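PDB 6NCW: beta-galacturonidase from Eisenbergiella tayi, which probably hydrolyses beta-linked galacturonic acid residues from its substrates as a family 2 glycoside hydrolase. Local coordinates for residues K65-S76 / G137-G148; G89-P97 / D123-Q133. All coordinates share one frame; numbering follows the deposited sequence.

Interaction 1 (K65-S76 / G137-G148)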
loop_
_atom_site.group_PDB
_atom_site.type_symbol
_atom_site.label_atom_id
_atom_site.label_comp_id
_atom_site.label_asym_id
_atom_site.label_seq_id
_atom_site.Cartn_x
_atom_site.Cartn_y
_atom_site.Cartn_z
ATOM N N LYS A 65 -47.056 15.690 -23.201
ATOM C CA LYS A 65 -47.951 16.362 -24.136
ATOM C C LYS A 65 -47.857 17.870 -23.931
ATOM O O LYS A 65 -47.619 18.353 -22.818
ATOM C CB LYS A 65 -49.411 15.927 -23.934
ATOM C CG LYS A 65 -49.947 16.287 -22.528
ATOM C CD LYS A 65 -51.464 16.445 -22.470
ATOM C CE LYS A 65 -52.137 15.201 -21.901
ATOM N NZ LYS A 65 -51.599 14.820 -20.558
ATOM N N GLY A 66 -48.083 18.614 -25.004
ATOM C CA GLY A 66 -48.200 20.050 -24.857
ATOM C C GLY A 66 -46.846 20.729 -24.757
ATOM O O GLY A 66 -45.859 20.292 -25.340
ATOM N N ASN A 67 -46.818 21.833 -24.020
ATOM C CA ASN A 67 -45.581 22.569 -23.804
ATOM C C ASN A 67 -44.768 21.898 -22.700
ATOM O O ASN A 67 -45.269 21.688 -21.587
ATOM C CB ASN A 67 -45.878 24.019 -23.417
ATOM C CG ASN A 67 -46.459 24.832 -24.556
ATOM O OD1 ASN A 67 -46.321 24.488 -25.731
ATOM N ND2 ASN A 67 -47.108 25.930 -24.204
ATOM N N ILE A 68 -43.507 21.579 -23.000
ATOM C CA ILE A 68 -42.638 20.902 -22.048
ATOM C C ILE A 68 -41.336 21.674 -21.869
ATOM O O ILE A 68 -40.904 22.445 -22.731
ATOM C CB ILE A 68 -42.323 19.453 -22.464
ATOM C CG1 ILE A 68 -41.414 19.433 -23.692
ATOM C CG2 ILE A 68 -43.611 18.669 -22.697
ATOM C CD1 ILE A 68 -40.840 18.053 -24.018
ATOM N N ARG A 69 -40.702 21.431 -20.726
ATOM C CA ARG A 69 -39.377 21.945 -20.418
ATOM C C ARG A 69 -38.541 20.779 -19.925
ATOM O O ARG A 69 -38.943 20.073 -18.993
ATOM C CB ARG A 69 -39.455 23.052 -19.364
ATOM C CG ARG A 69 -38.132 23.673 -18.968
ATOM C CD ARG A 69 -38.369 24.692 -17.851
ATOM N NE ARG A 69 -37.121 25.246 -17.351
ATOM C CZ ARG A 69 -36.630 25.027 -16.137
ATOM N NH1 ARG A 69 -37.289 24.263 -15.270
ATOM N NH2 ARG A 69 -35.469 25.579 -15.790
ATOM N N LEU A 70 -37.405 20.553 -20.566
ATOM C CA LEU A 70 -36.402 19.614 -20.074
ATOM C C LEU A 70 -35.286 20.415 -19.417
ATOM O O LEU A 70 -34.618 21.207 -20.091
ATOM C CB LEU A 70 -35.845 18.760 -21.208
ATOM C CG LEU A 70 -36.857 17.852 -21.894
ATOM C CD1 LEU A 70 -36.472 17.668 -23.354
ATOM C CD2 LEU A 70 -36.900 16.519 -21.183
ATOM N N GLU A 71 -35.097 20.231 -18.109
ATOM C CA GLU A 71 -33.988 20.865 -17.407
ATOM C C GLU A 71 -32.848 19.871 -17.206
ATOM O O GLU A 71 -33.052 18.772 -16.672
ATOM C CB GLU A 71 -34.402 21.444 -16.056
ATOM C CG GLU A 71 -33.199 22.179 -15.405
ATOM C CD GLU A 71 -33.498 22.787 -14.055
ATOM O OE1 GLU A 71 -34.541 22.448 -13.453
ATOM O OE2 GLU A 71 -32.664 23.604 -13.593
ATOM N N PHE A 72 -31.658 20.265 -17.636
ATOM C CA PHE A 72 -30.436 19.489 -17.439
ATOM C C PHE A 72 -29.562 20.192 -16.408
ATOM O O PHE A 72 -29.157 21.342 -16.615
ATOM C CB PHE A 72 -29.701 19.317 -18.761
ATOM C CG PHE A 72 -30.486 18.525 -19.768
ATOM C CD1 PHE A 72 -31.434 19.149 -20.573
ATOM C CD2 PHE A 72 -30.301 17.152 -19.885
ATOM C CE1 PHE A 72 -32.180 18.410 -21.496
ATOM C CE2 PHE A 72 -31.051 16.409 -20.805
ATOM C CZ PHE A 72 -31.988 17.042 -21.605
ATOM N N LYS A 73 -29.281 19.510 -15.297
ATOM C CA LYS A 73 -28.494 20.142 -14.242
ATOM C C LYS A 73 -26.993 20.105 -14.522
ATOM O O LYS A 73 -26.260 20.943 -13.989
ATOM C CB LYS A 73 -28.782 19.481 -12.894
ATOM C CG LYS A 73 -30.191 19.737 -12.355
ATOM C CD LYS A 73 -30.410 21.200 -12.000
ATOM C CE LYS A 73 -31.779 21.379 -11.320
ATOM N NZ LYS A 73 -32.069 22.796 -10.972
ATOM N N GLY A 74 -26.522 19.158 -15.325
ATOM C CA GLY A 74 -25.161 19.202 -15.809
ATOM C C GLY A 74 -24.867 18.102 -16.805
ATOM O O GLY A 74 -25.141 16.933 -16.539
ATOM N N VAL A 75 -24.306 18.458 -17.956
ATOM C CA VAL A 75 -23.817 17.494 -18.935
ATOM C C VAL A 75 -22.347 17.815 -19.186
ATOM O O VAL A 75 -22.016 18.944 -19.581
ATOM C CB VAL A 75 -24.620 17.536 -20.247
ATOM C CG1 VAL A 75 -24.075 16.508 -21.236
ATOM C CG2 VAL A 75 -26.135 17.318 -20.005
ATOM N N SER A 76 -21.466 16.822 -18.980
ATOM C CA SER A 76 -20.022 17.023 -19.096
ATOM C C SER A 76 -19.526 16.654 -20.492
ATOM O O SER A 76 -19.698 15.511 -20.921
ATOM C CB SER A 76 -19.276 16.180 -18.057
ATOM O OG SER A 76 -19.554 16.597 -16.736
ATOM N N GLY A 137 -20.347 12.780 -19.716
ATOM C CA GLY A 137 -21.595 12.149 -19.346
ATOM C C GLY A 137 -22.638 13.099 -18.810
ATOM O O GLY A 137 -22.422 14.313 -18.733
ATOM N N ILE A 138 -23.793 12.545 -18.455
ATOM C CA ILE A 138 -24.866 13.312 -17.830
ATOM C C ILE A 138 -24.590 13.223 -16.335
ATOM O O ILE A 138 -25.089 12.331 -15.640
ATOM C CB ILE A 138 -26.250 12.778 -18.201
ATOM C CG1 ILE A 138 -26.369 12.593 -19.726
ATOM C CG2 ILE A 138 -27.324 13.704 -17.668
ATOM C CD1 ILE A 138 -27.782 12.205 -20.194
ATOM N N SER A 139 -23.802 14.175 -15.835
ATOM C CA SER A 139 -23.207 14.094 -14.508
ATOM C C SER A 139 -24.083 14.662 -13.390
ATOM O O SER A 139 -23.748 14.463 -12.209
ATOM C CB SER A 139 -21.844 14.805 -14.519
ATOM O OG SER A 139 -21.898 16.007 -15.275
ATOM N N ARG A 140 -25.158 15.387 -13.716
ATOM C CA ARG A 140 -26.169 15.815 -12.745
ATOM C C ARG A 140 -27.550 15.524 -13.341
ATOM O O ARG A 140 -27.667 15.036 -14.465
ATOM C CB ARG A 140 -25.999 17.297 -12.362
ATOM C CG ARG A 140 -24.640 17.628 -11.750
ATOM C CD ARG A 140 -24.500 19.103 -11.440
ATOM N NE ARG A 140 -23.113 19.429 -11.105
ATOM C CZ ARG A 140 -22.605 20.658 -11.112
ATOM N NH1 ARG A 140 -23.373 21.696 -11.432
ATOM N NH2 ARG A 140 -21.320 20.848 -10.813
ATOM N N GLY A 141 -28.603 15.796 -12.579
ATOM C CA GLY A 141 -29.915 15.245 -12.883
ATOM C C GLY A 141 -30.588 15.854 -14.102
ATOM O O GLY A 141 -30.111 16.814 -14.713
ATOM N N VAL A 142 -31.736 15.259 -14.458
ATOM C CA VAL A 142 -32.546 15.659 -15.609
ATOM C C VAL A 142 -34.011 15.653 -15.193
ATOM O O VAL A 142 -34.479 14.701 -14.554
ATOM C CB VAL A 142 -32.339 14.732 -16.825
ATOM C CG1 VAL A 142 -33.245 15.142 -17.973
ATOM C CG2 VAL A 142 -30.885 14.731 -17.277
ATOM N N VAL A 143 -34.736 16.713 -15.549
ATOM C CA VAL A 143 -36.109 16.917 -15.091
ATOM C C VAL A 143 -36.997 17.230 -16.288
ATOM O O VAL A 143 -36.675 18.115 -17.089
ATOM C CB VAL A 143 -36.216 18.053 -14.056
ATOM C CG1 VAL A 143 -37.680 18.248 -13.648
ATOM C CG2 VAL A 143 -35.392 17.730 -12.831
ATOM N N LEU A 144 -38.118 16.509 -16.401
ATOM C CA LEU A 144 -39.159 16.791 -17.388
ATOM C C LEU A 144 -40.309 17.526 -16.709
ATOM O O LEU A 144 -40.840 17.054 -15.704
ATOM C CB LEU A 144 -39.687 15.508 -18.030
ATOM C CG LEU A 144 -40.974 15.687 -18.875
ATOM C CD1 LEU A 144 -40.705 16.444 -20.168
ATOM C CD2 LEU A 144 -41.660 14.335 -19.168
ATOM N N GLU A 145 -40.682 18.676 -17.260
ATOM C CA GLU A 145 -41.762 19.501 -16.743
ATOM C C GLU A 145 -42.785 19.719 -17.847
ATOM O O GLU A 145 -42.422 20.026 -18.987
ATOM C CB GLU A 145 -41.245 20.849 -16.250
ATOM C CG GLU A 145 -40.223 20.758 -15.131
ATOM C CD GLU A 145 -39.655 22.115 -14.788
ATOM O OE1 GLU A 145 -39.864 23.036 -15.600
ATOM O OE2 GLU A 145 -39.004 22.267 -13.726
ATOM N N GLU A 146 -44.056 19.555 -17.506
ATOM C CA GLU A 146 -45.155 19.816 -18.424
ATOM C C GLU A 146 -45.743 21.171 -18.065
ATOM O O GLU A 146 -46.157 21.389 -16.922
ATOM C CB GLU A 146 -46.194 18.694 -18.369
ATOM C CG GLU A 146 -45.776 17.521 -19.262
ATOM C CD GLU A 146 -46.735 16.343 -19.274
ATOM O OE1 GLU A 146 -47.810 16.439 -19.914
ATOM O OE2 GLU A 146 -46.388 15.304 -18.662
ATOM N N LEU A 147 -45.725 22.092 -19.022
ATOM C CA LEU A 147 -46.087 23.480 -18.779
ATOM C C LEU A 147 -47.450 23.799 -19.384
ATOM O O LEU A 147 -48.020 23.030 -20.169
ATOM C CB LEU A 147 -45.034 24.417 -19.369
ATOM C CG LEU A 147 -43.592 24.172 -18.907
ATOM C CD1 LEU A 147 -42.664 25.081 -19.669
ATOM C CD2 LEU A 147 -43.481 24.423 -17.415
ATOM N N GLY A 148 -47.957 24.962 -19.007
ATOM C CA GLY A 148 -49.120 25.554 -19.608
ATOM C C GLY A 148 -48.741 26.648 -20.579
ATOM O O GLY A 148 -47.782 26.519 -21.351
HETATM O O HOH W 1 -48.113 20.285 -21.156
HETATM O O HOH W 2 -49.286 22.969 -22.868
HETATM O O HOH W 3 -26.518 21.823 -11.528
HETATM O O HOH W 4 -28.032 17.043 -16.786
#
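Leu70 and Phe72 face Leu144 and Val142 across an antiparallel ladder. Strands 68-72 and 142-147 are the two inner strands of a four-stranded antiparallel sheet in the N-terminal beta-sandwich of this family 2 enzyme. Their axes approach to 4.7 Å. The face carrying Ile68, Leu70, Phe72, Val142 and Leu144 is tightly packed. Phe72 CD2 lies 3.6 Å from Val142 CG2, and the two side chains run side by side. Leu144 CD1 meets Leu70 CD2 at 3.9 Å and also reaches CB of Ile68. Phe62 of strand 55-63 and Val114 of strand 109-117, in the opposing sheet, close over this face.

The other face is partly open to solvent at Arg69, Glu71 and Val143, though Glu145 is buried, and charges line it. Arg69 has CG anti to its N (chi1 -180°) and an extended chain, which carries the guanidinium alongside the carboxylate of Glu145. NH1 of Arg69 makes a salt bridge to OE1 of Glu145 at 2.9 Å. The oxygen lies in the guanidinium plane, but the nitrogen approaches from above the carboxylate plane. Asp99 takes Arg69 NE, and Arg11 also pairs with Glu145. Arg69 NH1 also makes a long salt bridge of 3.8 Å to Glu71 OE1, and Lys73 NZ bridges to Glu71 OE2 at 2.8 Å and to Glu317.

Past Phe72 the register shifts by one residue, and a separate bridge pairs Ser76 with Gly137. There Ser76 OG and Ser139 OG share a buried hydrogen bond of 2.8 Å. The opposite end of the ladder is more exposed. One water accepts from Asn67 N and donates to Leu147 O. Asn67 OD1 is taken by the backbone N of Asp104. Asn67 ND2 reaches Gly148 O at 3.0 Å, nearly straight at 168°, from 37° above the carbonyl plane.

Interaction 2 (G89-P97 / D123-Q133); sequences GSHYNAYTP and DSALHVPNDYQ
Tyr92 pushes its hydroxyl into the turn Ser124-His127. Its CG is anti to the backbone N (chi1 177°), which points the ring from the end of strand 86-92 at that turn. Two backbone amides converge on OH: Leu126 N at 3.0 Å and His127 N at 2.8 Å. Ser124 OG sits at the ring edge, in plane. Its modelled distance to Tyr92 OH is doubtfully short. The same OG donates to a lone pair of His127 O at 2.6 Å, which closes the turn.

His127 presents its edge to the face of Tyr92 in an offset edge-to-face pair, with planes at 78°. Against Tyr95 it is nearly parallel, at 20°, but displaced along its plane, with little overlap; the closest atoms are Tyr95 CE2 and His127 CE1 at 3.3 Å. This aromatic cluster joins the N-terminal beta-sandwich to a loop that enters the active site of the TIM barrel. Asp131 of that loop binds galacturonate in another structure of the protein; here OD1 hydrogen-bonds a glycerol, probably from crystallisation. Helix 349-364 of the barrel packs on Tyr92 and Leu126 through Gln352.

The imidazole is held from both nitrogens. Ala94 N donates to His127 NE2 at 3.3 Å, tilted from the ring plane, and ND1 bonds Ser134 OG. Tyr95 OH lies at the edge of the Tyr132 ring, 3.6 Å from CE2. A water links Tyr95 OH to Gln133 O.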
loop_
_atom_site.group_PDB
_atom_site.type_symbol
_atom_site.label_atom_id
_atom_site.label_comp_id
_atom_site.label_asym_id
_atom_site.label_seq_id
_atom_site.Cartn_x
_atom_site.Cartn_y
_atom_site.Cartn_z
ATOM N N GLY A 89 -31.620 21.651 -28.699
ATOM C CA GLY A 89 -30.865 22.415 -27.722
ATOM C C GLY A 89 -29.417 21.976 -27.694
ATOM O O GLY A 89 -29.061 20.883 -28.146
ATOM N N SER A 90 -28.582 22.864 -27.166
ATOM C CA SER A 90 -27.169 22.555 -26.997
ATOM C C SER A 90 -26.617 23.380 -25.846
ATOM O O SER A 90 -27.224 24.370 -25.416
ATOM C CB SER A 90 -26.381 22.811 -28.281
ATOM O OG SER A 90 -26.164 24.191 -28.450
ATOM N N HIS A 91 -25.455 22.960 -25.345
ATOM C CA HIS A 91 -24.886 23.595 -24.162
ATOM C C HIS A 91 -23.393 23.325 -24.077
ATOM O O HIS A 91 -22.904 22.295 -24.546
ATOM C CB HIS A 91 -25.571 23.099 -22.887
ATOM C CG HIS A 91 -25.159 23.835 -21.648
ATOM N ND1 HIS A 91 -24.299 23.297 -20.710
ATOM C CD2 HIS A 91 -25.518 25.054 -21.176
ATOM C CE1 HIS A 91 -24.149 24.156 -19.715
ATOM N NE2 HIS A 91 -24.874 25.232 -19.975
ATOM N N TYR A 92 -22.680 24.277 -23.485
ATOM C CA TYR A 92 -21.277 24.130 -23.137
ATOM C C TYR A 92 -21.108 24.491 -21.669
ATOM O O TYR A 92 -21.728 25.453 -21.187
ATOM C CB TYR A 92 -20.356 25.022 -23.990
ATOM C CG TYR A 92 -18.905 24.922 -23.575
ATOM C CD1 TYR A 92 -18.084 23.955 -24.129
ATOM C CD2 TYR A 92 -18.360 25.775 -22.597
ATOM C CE1 TYR A 92 -16.745 23.834 -23.745
ATOM C CE2 TYR A 92 -17.014 25.659 -22.196
ATOM C CZ TYR A 92 -16.215 24.683 -22.776
ATOM O OH TYR A 92 -14.874 24.534 -22.420
ATOM N N ASN A 93 -20.265 23.697 -20.979
ATOM C CA ASN A 93 -19.825 23.818 -19.583
ATOM C C ASN A 93 -20.516 22.766 -18.729
ATOM O O ASN A 93 -21.748 22.730 -18.641
ATOM C CB ASN A 93 -20.066 25.204 -18.983
ATOM C CG ASN A 93 -19.245 25.446 -17.713
ATOM O OD1 ASN A 93 -18.035 25.198 -17.684
ATOM N ND2 ASN A 93 -19.895 25.938 -16.672
ATOM N N ALA A 94 -19.719 21.918 -18.081
ATOM C CA ALA A 94 -20.246 20.756 -17.376
ATOM C C ALA A 94 -21.007 21.130 -16.115
ATOM O O ALA A 94 -21.753 20.300 -15.584
ATOM C CB ALA A 94 -19.098 19.808 -17.001
ATOM N N TYR A 95 -20.825 22.342 -15.610
ATOM C CA TYR A 95 -21.051 22.596 -14.205
ATOM C C TYR A 95 -22.207 23.541 -13.921
ATOM O O TYR A 95 -22.464 23.827 -12.748
ATOM C CB TYR A 95 -19.756 23.139 -13.571
ATOM C CG TYR A 95 -18.532 22.289 -13.814
ATOM C CD1 TYR A 95 -18.372 21.061 -13.176
ATOM C CD2 TYR A 95 -17.510 22.728 -14.668
ATOM C CE1 TYR A 95 -17.215 20.280 -13.374
ATOM C CE2 TYR A 95 -16.362 21.969 -14.871
ATOM C CZ TYR A 95 -16.222 20.746 -14.232
ATOM O OH TYR A 95 -15.086 19.998 -14.450
ATOM N N THR A 96 -22.914 24.024 -14.953
ATOM C CA THR A 96 -24.049 24.911 -14.792
ATOM C C THR A 96 -25.284 24.320 -15.482
ATOM O O THR A 96 -25.166 23.633 -16.502
ATOM C CB THR A 96 -23.752 26.304 -15.364
ATOM O OG1 THR A 96 -23.142 26.184 -16.658
ATOM C CG2 THR A 96 -22.811 27.083 -14.425
ATOM N N PRO A 97 -26.470 24.548 -14.931
ATOM C CA PRO A 97 -27.684 23.956 -15.507
ATOM C C PRO A 97 -28.166 24.740 -16.719
ATOM O O PRO A 97 -27.811 25.902 -16.930
ATOM C CB PRO A 97 -28.701 24.034 -14.360
ATOM C CG PRO A 97 -28.239 25.175 -13.518
ATOM C CD PRO A 97 -26.744 25.336 -13.715
ATOM N N ASP A 123 -12.875 24.519 -29.798
ATOM C CA ASP A 123 -14.229 24.933 -29.438
ATOM C C ASP A 123 -14.394 25.118 -27.937
ATOM O O ASP A 123 -15.345 25.782 -27.509
ATOM C CB ASP A 123 -15.266 23.907 -29.914
ATOM C CG ASP A 123 -15.262 23.709 -31.426
ATOM O OD1 ASP A 123 -14.621 24.509 -32.145
ATOM O OD2 ASP A 123 -15.917 22.748 -31.890
ATOM N N SER A 124 -13.499 24.534 -27.132
ATOM C CA SER A 124 -13.658 24.471 -25.681
ATOM C C SER A 124 -12.592 25.341 -25.027
ATOM O O SER A 124 -11.414 24.971 -25.002
ATOM C CB SER A 124 -13.572 23.026 -25.204
ATOM O OG SER A 124 -13.639 22.970 -23.792
ATOM N N ALA A 125 -13.000 26.490 -24.486
ATOM C CA ALA A 125 -12.034 27.406 -23.887
ATOM C C ALA A 125 -11.874 27.218 -22.383
ATOM O O ALA A 125 -10.852 27.640 -21.821
ATOM C CB ALA A 125 -12.422 28.859 -24.179
ATOM N N LEU A 126 -12.851 26.598 -21.723
ATOM C CA LEU A 126 -12.809 26.393 -20.281
ATOM C C LEU A 126 -12.318 24.990 -19.928
ATOM O O LEU A 126 -11.373 24.832 -19.147
ATOM C CB LEU A 126 -14.212 26.662 -19.688
ATOM C CG LEU A 126 -14.816 28.030 -20.058
ATOM C CD1 LEU A 126 -16.161 28.259 -19.360
ATOM C CD2 LEU A 126 -13.867 29.168 -19.742
ATOM N N HIS A 127 -12.934 23.963 -20.512
ATOM C CA HIS A 127 -12.454 22.596 -20.383
ATOM C C HIS A 127 -11.249 22.401 -21.288
ATOM O O HIS A 127 -11.401 22.361 -22.511
ATOM C CB HIS A 127 -13.553 21.608 -20.741
ATOM C CG HIS A 127 -14.666 21.592 -19.757
ATOM N ND1 HIS A 127 -14.655 20.779 -18.646
ATOM C CD2 HIS A 127 -15.809 22.316 -19.693
ATOM C CE1 HIS A 127 -15.760 20.984 -17.952
ATOM N NE2 HIS A 127 -16.481 21.907 -18.568
ATOM N N VAL A 128 -10.066 22.281 -20.680
ATOM C CA VAL A 128 -8.772 22.109 -21.347
ATOM C C VAL A 128 -7.967 21.054 -20.584
ATOM O O VAL A 128 -8.350 20.691 -19.462
ATOM C CB VAL A 128 -7.997 23.438 -21.404
ATOM C CG1 VAL A 128 -8.764 24.500 -22.222
ATOM C CG2 VAL A 128 -7.711 23.932 -20.002
ATOM N N PRO A 129 -6.862 20.528 -21.124
ATOM C CA PRO A 129 -5.985 19.700 -20.287
ATOM C C PRO A 129 -5.574 20.529 -19.083
ATOM O O PRO A 129 -5.134 21.669 -19.229
ATOM C CB PRO A 129 -4.798 19.380 -21.208
ATOM C CG PRO A 129 -5.370 19.572 -22.628
ATOM C CD PRO A 129 -6.281 20.740 -22.464
ATOM N N ASN A 130 -5.824 19.995 -17.890
ATOM C CA ASN A 130 -5.726 20.815 -16.693
ATOM C C ASN A 130 -5.468 19.921 -15.484
ATOM O O ASN A 130 -5.465 18.686 -15.579
ATOM C CB ASN A 130 -6.995 21.650 -16.513
ATOM C CG ASN A 130 -6.702 23.064 -15.996
ATOM O OD1 ASN A 130 -5.715 23.305 -15.271
ATOM N ND2 ASN A 130 -7.553 24.006 -16.382
ATOM N N ASP A 131 -5.277 20.572 -14.328
ATOM C CA ASP A 131 -5.009 19.928 -13.038
ATOM C C ASP A 131 -6.285 19.424 -12.354
ATOM O O ASP A 131 -6.443 19.525 -11.130
ATOM C CB ASP A 131 -4.243 20.911 -12.146
ATOM C CG ASP A 131 -3.589 20.233 -10.922
ATOM O OD1 ASP A 131 -3.442 20.871 -9.869
ATOM O OD2 ASP A 131 -3.212 19.059 -11.002
ATOM N N TYR A 132 -7.208 18.887 -13.145
ATOM C CA TYR A 132 -8.413 18.194 -12.713
ATOM C C TYR A 132 -9.028 17.598 -13.976
ATOM O O TYR A 132 -8.701 18.012 -15.094
ATOM C CB TYR A 132 -9.418 19.130 -11.995
ATOM C CG TYR A 132 -9.946 20.269 -12.871
ATOM C CD1 TYR A 132 -9.175 21.418 -13.078
ATOM C CD2 TYR A 132 -11.209 20.197 -13.485
ATOM C CE1 TYR A 132 -9.636 22.463 -13.865
ATOM C CE2 TYR A 132 -11.680 21.239 -14.276
ATOM C CZ TYR A 132 -10.877 22.363 -14.467
ATOM O OH TYR A 132 -11.301 23.398 -15.244
ATOM N N GLN A 133 -9.929 16.648 -13.793
ATOM C CA GLN A 133 -10.430 15.853 -14.911
ATOM C C GLN A 133 -11.684 16.492 -15.504
ATOM O O GLN A 133 -12.547 16.981 -14.768
ATOM C CB GLN A 133 -10.730 14.420 -14.455
ATOM C CG GLN A 133 -11.333 13.498 -15.547
ATOM C CD GLN A 133 -10.375 13.250 -16.712
ATOM O OE1 GLN A 133 -10.173 14.110 -17.570
ATOM N NE2 GLN A 133 -9.777 12.076 -16.733
HETATM O O HOH W 5 -14.955 17.561 -13.646
#

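From the N terminus the chain passes through 65-76, 89-97, 123-133 and 137-148 in that order. Interaction 2 closes a loop of 25 intervening residues, 98-122. Interaction 1 closes a longer one of 60 residues, so interaction 2 is nested inside it and the loops do not cross. Interaction 1 lies in the four-stranded sheet, while interaction 2 starts from strand 86-92, the edge of the six-stranded sheet, and reaches the loop before strand 142-147. The two centres are about 19 Å apart, yet their edges touch. Arg140 NH1 probably bonds Tyr95 O at 2.7 Å, while its NH2 makes a salt bridge to Glu279. Pro97 CB packs on Phe72 O, and Ala94 CB on Ser76 OG.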